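Local coordinates for protein putative sodium:solute symporter (Proteus mirabilis, PDB 5NV9) that couples the inward flow of sodium ions to the uptake of the sialic acid N-acetylneuraminic acid across the bacterial inner membrane, at residues T264-I267 / K268-K271; C354-D358 / I359-L363. One frame throughout, in Å; residues are numbered along the deposited sequence.

Both contacts are helix ends on the cytoplasmic side of this LeuT-fold symporter, one a start and the other a finish. Contact 1 (264-271) opens helix 267-301 with an N-cap; contact 2 (354-363) lies at the cytoplasmic end of helix 328-361, with wide pi-type turns. Their centres lie 26 Å apart and their nearest atoms about 17 Å apart, so they do not touch. Contact 2 belongs to the helix that carries sodium ligands of both ion sites: the side chain of Cys354 is about 11 Å from that of Ser346, a ligand of the second sodium ion. Contact 1 lies away from the ion and sialic acid sites.

Contact 1: residues T264-I267 / K268-K271; sequences TDSI and KETK
Thr270 OG1 donates to Ser266 O at 2.8 Å, and the amide of the same threonine, Thr270 N, reaches that oxygen at 3.1 Å. This is the N-cap of helix 267-301: Ser266 sits just before the first turn, and its own hydroxyl takes up a helix amide, Glu269 N to Ser266 OG at 3.2 Å with a fairly straight N-H (157°). The Ser266 carbonyl is thus gripped twice by one residue, the hydroxyl and the amide coming in from opposite faces of its plane, each moderately tilted from it. With chi1 at 64°, Ser266 OG is tucked between its backbone N and carbonyl carbon, which turns the hydroxyl back over the start of the helix. Lys271 N to Ile267 O, 2.9 Å, is the next helical bond along.

Thr264 adds a second layer. Its OG1 lies 2.9 Å from Thr270 OG1, the two side chains crossing at about a right angle, and the threonine hydroxyl of the helix lies between the Ser266 carbonyl and the Thr264 hydroxyl. Both threonines are buried; Thr270 also packs on Ile97 and Arg101 of helix 89-102, and Arg101 bonds the Thr264 carbonyl, tying the loop to that helix.

Glu269 shows its aliphatic part to the cap while its acid end goes elsewhere: OE1 accepts from Gly47 N and OE2 pairs with Arg272. Ile267 and Lys268 are exposed, the isoleucine reaching Phe93 of helix 89-102 and the lysine running out extended. Thr264 CB rests against Glu269 CB at 3.9 Å, and Glu269 CG lies 3.6 Å from Ser266 OG.

Contact 2: residues C354-D358 / I359-L363; sequences CFNSD and IYTRL
Ile359 lies across one face of the Phe355 ring, its CB 4.2 Å from the ring centroid and 14° off the normal, a CH-pi contact in which CG2 comes within 3.8 Å of Phe355 CE2. Phe355 CG is anti to the backbone N (chi1 -172°), which lays the ring alongside the next turn, where Tyr360 CB also touches it.

The tight part is the backbone between them. Phe355 O takes two amides: Tyr360 N at 2.9 Å, nearly in line with the carbonyl, and Ile359 N at 3.0 Å, which comes from above the carbonyl plane. Asn356 O is likewise held twice, by Thr361 OG1 at 2.6 Å and by Thr361 N at 2.8 Å, from opposite faces. Asn356 O also meets the edge of the Tyr360 ring. Buried Asp358 is held from outside by Arg121, Ser107 and Ser125, though its O has no partner, and Asn356 ND2 bonds the carbonyl of Lys373 in helix 370-398.

Toward the end the hold slackens: Arg362 N to Ser357 O is weak (N-H angle 127°), the Arg362 side chain leaves for Glu113, and Leu363 is exposed. Bonds five residues apart, from Tyr360, Thr361 and Arg362, mark the wide pi-type turns at the cytoplasmic end of helix 328-361, just past its membrane-spanning part.

Contact 1: residues T264-I267 / K268-K271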
ATOM      1  N   THR A 264       4.355  -7.653  17.179  1.00 21.67           N
ATOM      2  CA  THR A 264       4.646  -9.006  17.635  1.00 23.38           C
ATOM      3  C   THR A 264       5.544  -9.005  18.871  1.00 26.59           C
ATOM      4  O   THR A 264       6.407  -8.134  19.038  1.00 23.08           O
ATOM      5  CB  THR A 264       5.369  -9.758  16.540  1.00 23.05           C
ATOM      6  OG1 THR A 264       6.333  -8.870  15.912  1.00 26.94           O
ATOM      7  CG2 THR A 264       4.396 -10.169  15.521  1.00 23.45           C
ATOM      8  N   ASP A 265       5.445 -10.057  19.666  1.00 29.97           N
ATOM      9  CA  ASP A 265       6.076 -10.035  20.974  0.53 30.91           C
ATOM     10  C   ASP A 265       7.511 -10.562  20.967  1.00 31.83           C
ATOM     11  O   ASP A 265       8.239 -10.344  21.896  1.00 29.77           O
ATOM     12  CB  ASP A 265       5.234 -10.803  21.980  0.53 30.84           C
ATOM     13  CG  ASP A 265       5.421 -10.304  23.355  0.53 31.95           C
ATOM     14  OD1 ASP A 265       5.083  -9.141  23.601  0.53 35.29           O
ATOM     15  OD2 ASP A 265       5.918 -11.069  24.199  0.53 32.96           O
ATOM     16  N   SER A 266       7.907 -11.249  19.916  1.00 33.01           N
ATOM     17  CA  SER A 266       9.248 -11.781  19.847  1.00 32.03           C
ATOM     18  C   SER A 266       9.722 -11.724  18.427  1.00 30.60           C
ATOM     19  O   SER A 266       8.943 -11.426  17.498  1.00 28.29           O
ATOM     20  CB  SER A 266       9.211 -13.235  20.303  1.00 37.93           C
ATOM     21  OG  SER A 266       8.423 -14.011  19.399  1.00 35.48           O
ATOM     22  N   ILE A 267      11.007 -12.034  18.243  1.00 32.79           N
ATOM     23  CA  ILE A 267      11.629 -11.996  16.921  1.00 32.25           C
ATOM     24  C   ILE A 267      11.157 -13.233  16.164  1.00 30.64           C
ATOM     25  O   ILE A 267      11.045 -13.211  14.932  1.00 25.49           O
ATOM     26  CB  ILE A 267      13.168 -11.834  16.976  1.00 37.30           C
ATOM     27  CG1 ILE A 267      13.743 -11.504  15.590  1.00 42.31           C
ATOM     28  CG2 ILE A 267      13.838 -13.085  17.470  1.00 40.22           C
ATOM     29  CD1 ILE A 267      13.664 -10.030  15.221  1.00 43.33           C
ATOM     30  N   LYS A 268      10.827 -14.297  16.900  1.00 30.39           N
ATOM     31  CA  LYS A 268      10.283 -15.526  16.296  1.00 31.86           C
ATOM     32  C   LYS A 268       8.996 -15.226  15.559  1.00 31.34           C
ATOM     33  O   LYS A 268       8.796 -15.683  14.414  1.00 29.62           O
ATOM     34  CB  LYS A 268      10.015 -16.584  17.348  1.00 34.24           C
ATOM     35  CG  LYS A 268       9.349 -17.871  16.866  1.00 35.45           C
ATOM     36  CD  LYS A 268       9.083 -18.799  18.063  1.00 37.74           C
ATOM     37  CE  LYS A 268       8.107 -19.897  17.688  1.00 39.54           C
ATOM     38  NZ  LYS A 268       8.277 -21.075  18.555  1.00 44.89           N
ATOM     39  N   GLU A 269       8.136 -14.453  16.224  1.00 27.27           N
ATOM     40  CA  GLU A 269       6.810 -14.093  15.663  1.00 27.20           C
ATOM     41  C   GLU A 269       6.967 -13.061  14.545  1.00 24.46           C
ATOM     42  O   GLU A 269       6.191 -13.069  13.608  1.00 23.26           O
ATOM     43  CB  GLU A 269       5.881 -13.580  16.768  1.00 27.77           C
ATOM     44  CG  GLU A 269       5.358 -14.710  17.661  1.00 28.59           C
ATOM     45  CD  GLU A 269       4.601 -15.766  16.843  1.00 31.23           C
ATOM     46  OE1 GLU A 269       4.015 -15.425  15.783  1.00 32.54           O
ATOM     47  OE2 GLU A 269       4.611 -16.965  17.215  1.00 28.46           O
ATOM     48  N   THR A 270       8.004 -12.208  14.653  1.00 24.15           N
ATOM     49  CA  THR A 270       8.368 -11.276  13.614  1.00 23.47           C
ATOM     50  C   THR A 270       8.740 -11.960  12.335  1.00 23.09           C
ATOM     51  O   THR A 270       8.297 -11.531  11.260  1.00 20.88           O
ATOM     52  CB  THR A 270       9.459 -10.275  14.089  1.00 24.65           C
ATOM     53  OG1 THR A 270       9.057  -9.702  15.351  1.00 26.38           O
ATOM     54  CG2 THR A 270       9.620  -9.201  13.123  1.00 25.22           C
ATOM     55  N   LYS A 271       9.557 -13.014  12.411  1.00 21.14           N
ATOM     56  CA  LYS A 271       9.816 -13.836  11.237  1.00 23.89           C
ATOM     57  C   LYS A 271       8.531 -14.441  10.605  1.00 23.23           C
ATOM     58  O   LYS A 271       8.353 -14.517   9.359  1.00 22.45           O
ATOM     59  CB  LYS A 271      10.771 -14.982  11.609  1.00 26.26           C
ATOM     60  CG  LYS A 271      11.612 -15.472  10.466  1.00 30.81           C
ATOM     61  CD  LYS A 271      12.212 -16.861  10.691  1.00 37.27           C
ATOM     62  CE  LYS A 271      12.641 -17.105  12.106  1.00 41.06           C
ATOM     63  NZ  LYS A 271      13.678 -16.147  12.581  1.00 46.96           N
TER

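Contact 2: residues C354-D358 / I359-L363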
ATOM      1  N   CYS A 354       2.589   8.437  13.375  1.00 23.07           N
ATOM      2  CA  CYS A 354       3.607   9.419  13.016  1.00 22.16           C
ATOM      3  C   CYS A 354       3.302  10.770  13.624  1.00 22.66           C
ATOM      4  O   CYS A 354       4.189  11.420  14.212  1.00 27.00           O
ATOM      5  CB  CYS A 354       3.678   9.548  11.486  1.00 21.29           C
ATOM      6  SG  CYS A 354       4.406   8.091  10.696  1.00 26.61           S
ATOM      7  N   PHE A 355       2.059  11.235  13.498  1.00 20.45           N
ATOM      8  CA  PHE A 355       1.760  12.503  14.111  1.00 21.07           C
ATOM      9  C   PHE A 355       2.047  12.471  15.637  1.00 23.66           C
ATOM     10  O   PHE A 355       2.663  13.403  16.175  1.00 23.05           O
ATOM     11  CB  PHE A 355       0.352  12.926  13.826  1.00 20.69           C
ATOM     12  CG  PHE A 355       0.040  14.322  14.281  1.00 23.56           C
ATOM     13  CD1 PHE A 355      -0.331  14.554  15.568  1.00 24.42           C
ATOM     14  CD2 PHE A 355       0.159  15.404  13.402  1.00 26.81           C
ATOM     15  CE1 PHE A 355      -0.673  15.838  15.994  1.00 27.68           C
ATOM     16  CE2 PHE A 355      -0.136  16.688  13.826  1.00 27.96           C
ATOM     17  CZ  PHE A 355      -0.541  16.901  15.137  1.00 27.52           C
ATOM     18  N   ASN A 356       1.608  11.400  16.309  1.00 22.57           N
ATOM     19  CA  ASN A 356       1.688  11.249  17.754  1.00 24.58           C
ATOM     20  C   ASN A 356       3.148  11.304  18.287  1.00 25.46           C
ATOM     21  O   ASN A 356       3.464  12.012  19.281  1.00 23.04           O
ATOM     22  CB  ASN A 356       1.020   9.941  18.200  1.00 25.95           C
ATOM     23  CG  ASN A 356       0.382  10.026  19.580  1.00 27.65           C
ATOM     24  OD1 ASN A 356       0.993   9.673  20.597  1.00 27.67           O
ATOM     25  ND2 ASN A 356      -0.836  10.561  19.626  1.00 27.71           N
ATOM     26  N   SER A 357       4.022  10.552  17.615  1.00 23.81           N
ATOM     27  CA  SER A 357       5.396  10.416  18.030  1.00 23.26           C
ATOM     28  C   SER A 357       6.253  11.581  17.508  1.00 23.18           C
ATOM     29  O   SER A 357       6.897  12.253  18.311  1.00 21.97           O
ATOM     30  CB  SER A 357       5.986   9.067  17.568  1.00 23.76           C
ATOM     31  OG  SER A 357       7.397   8.994  17.889  1.00 24.72           O
ATOM     32  N   ASP A 358       6.228  11.789  16.171  1.00 24.88           N
ATOM     33  CA  ASP A 358       7.157  12.661  15.463  1.00 21.45           C
ATOM     34  C   ASP A 358       6.759  14.134  15.580  1.00 24.14           C
ATOM     35  O   ASP A 358       7.617  15.001  15.469  1.00 23.25           O
ATOM     36  CB  ASP A 358       7.270  12.326  13.971  1.00 22.31           C
ATOM     37  CG  ASP A 358       7.707  10.882  13.720  1.00 22.41           C
ATOM     38  OD1 ASP A 358       8.552  10.409  14.482  1.00 21.28           O
ATOM     39  OD2 ASP A 358       7.188  10.219  12.793  1.00 22.81           O
ATOM     40  N   ILE A 359       5.478  14.418  15.803  1.00 23.77           N
ATOM     41  CA  ILE A 359       5.019  15.794  15.873  1.00 23.90           C
ATOM     42  C   ILE A 359       4.655  16.163  17.332  1.00 26.00           C
ATOM     43  O   ILE A 359       5.357  16.976  18.001  1.00 24.74           O
ATOM     44  CB  ILE A 359       3.890  16.046  14.873  1.00 23.64           C
ATOM     45  CG1 ILE A 359       4.307  15.648  13.440  1.00 25.06           C
ATOM     46  CG2 ILE A 359       3.472  17.506  14.859  1.00 24.16           C
ATOM     47  CD1 ILE A 359       5.514  16.362  12.897  1.00 23.69           C
ATOM     48  N   TYR A 360       3.614  15.533  17.844  1.00 22.90           N
ATOM     49  CA  TYR A 360       3.061  15.864  19.127  1.00 24.44           C
ATOM     50  C   TYR A 360       3.983  15.552  20.311  1.00 22.57           C
ATOM     51  O   TYR A 360       4.193  16.370  21.182  1.00 24.29           O
ATOM     52  CB  TYR A 360       1.711  15.122  19.297  1.00 26.36           C
ATOM     53  CG  TYR A 360       1.011  15.374  20.606  1.00 27.11           C
ATOM     54  CD1 TYR A 360       0.615  16.657  20.973  1.00 29.58           C
ATOM     55  CD2 TYR A 360       0.696  14.302  21.476  1.00 29.19           C
ATOM     56  CE1 TYR A 360      -0.046  16.885  22.196  1.00 29.80           C
ATOM     57  CE2 TYR A 360       0.067  14.521  22.699  1.00 29.22           C
ATOM     58  CZ  TYR A 360      -0.333  15.805  23.040  1.00 32.25           C
ATOM     59  OH  TYR A 360      -0.969  16.015  24.256  1.00 31.76           O
ATOM     60  N   THR A 361       4.543  14.371  20.359  1.00 24.68           N
ATOM     61  CA  THR A 361       5.407  14.027  21.458  1.00 25.56           C
ATOM     62  C   THR A 361       6.770  14.729  21.260  1.00 28.59           C
ATOM     63  O   THR A 361       7.284  15.409  22.155  1.00 29.79           O
ATOM     64  CB  THR A 361       5.511  12.498  21.599  1.00 26.92           C
ATOM     65  OG1 THR A 361       4.202  11.945  21.806  1.00 25.91           O
ATOM     66  CG2 THR A 361       6.377  12.129  22.748  1.00 29.63           C
ATOM     67  N   ARG A 362       7.318  14.664  20.065  1.00 27.73           N
ATOM     68  CA  ARG A 362       8.704  15.085  19.920  1.00 27.04           C
ATOM     69  C   ARG A 362       8.872  16.590  20.052  1.00 27.47           C
ATOM     70  O   ARG A 362       9.902  17.086  20.507  1.00 29.18           O
ATOM     71  CB  ARG A 362       9.247  14.613  18.572  1.00 23.93           C
ATOM     72  CG  ARG A 362      10.627  15.161  18.247  1.00 24.47           C
ATOM     73  CD  ARG A 362      11.647  14.712  19.294  1.00 23.78           C
ATOM     74  NE  ARG A 362      12.974  15.175  18.934  1.00 24.08           N
ATOM     75  CZ  ARG A 362      13.409  16.426  19.089  1.00 28.28           C
ATOM     76  NH1 ARG A 362      12.631  17.377  19.632  1.00 29.32           N
ATOM     77  NH2 ARG A 362      14.642  16.736  18.707  1.00 27.85           N
ATOM     78  N   LEU A 363       7.878  17.316  19.586  1.00 26.49           N
ATOM     79  CA  LEU A 363       7.927  18.743  19.576  1.00 25.78           C
ATOM     80  C   LEU A 363       7.272  19.425  20.780  1.00 27.43           C
ATOM     81  O   LEU A 363       7.285  20.620  20.839  1.00 30.03           O
ATOM     82  CB  LEU A 363       7.355  19.256  18.238  1.00 27.50           C
ATOM     83  CG  LEU A 363       8.150  18.721  17.049  1.00 31.19           C
ATOM     84  CD1 LEU A 363       7.526  19.085  15.712  1.00 34.44           C
ATOM     85  CD2 LEU A 363       9.564  19.272  17.120  1.00 33.78           C
TER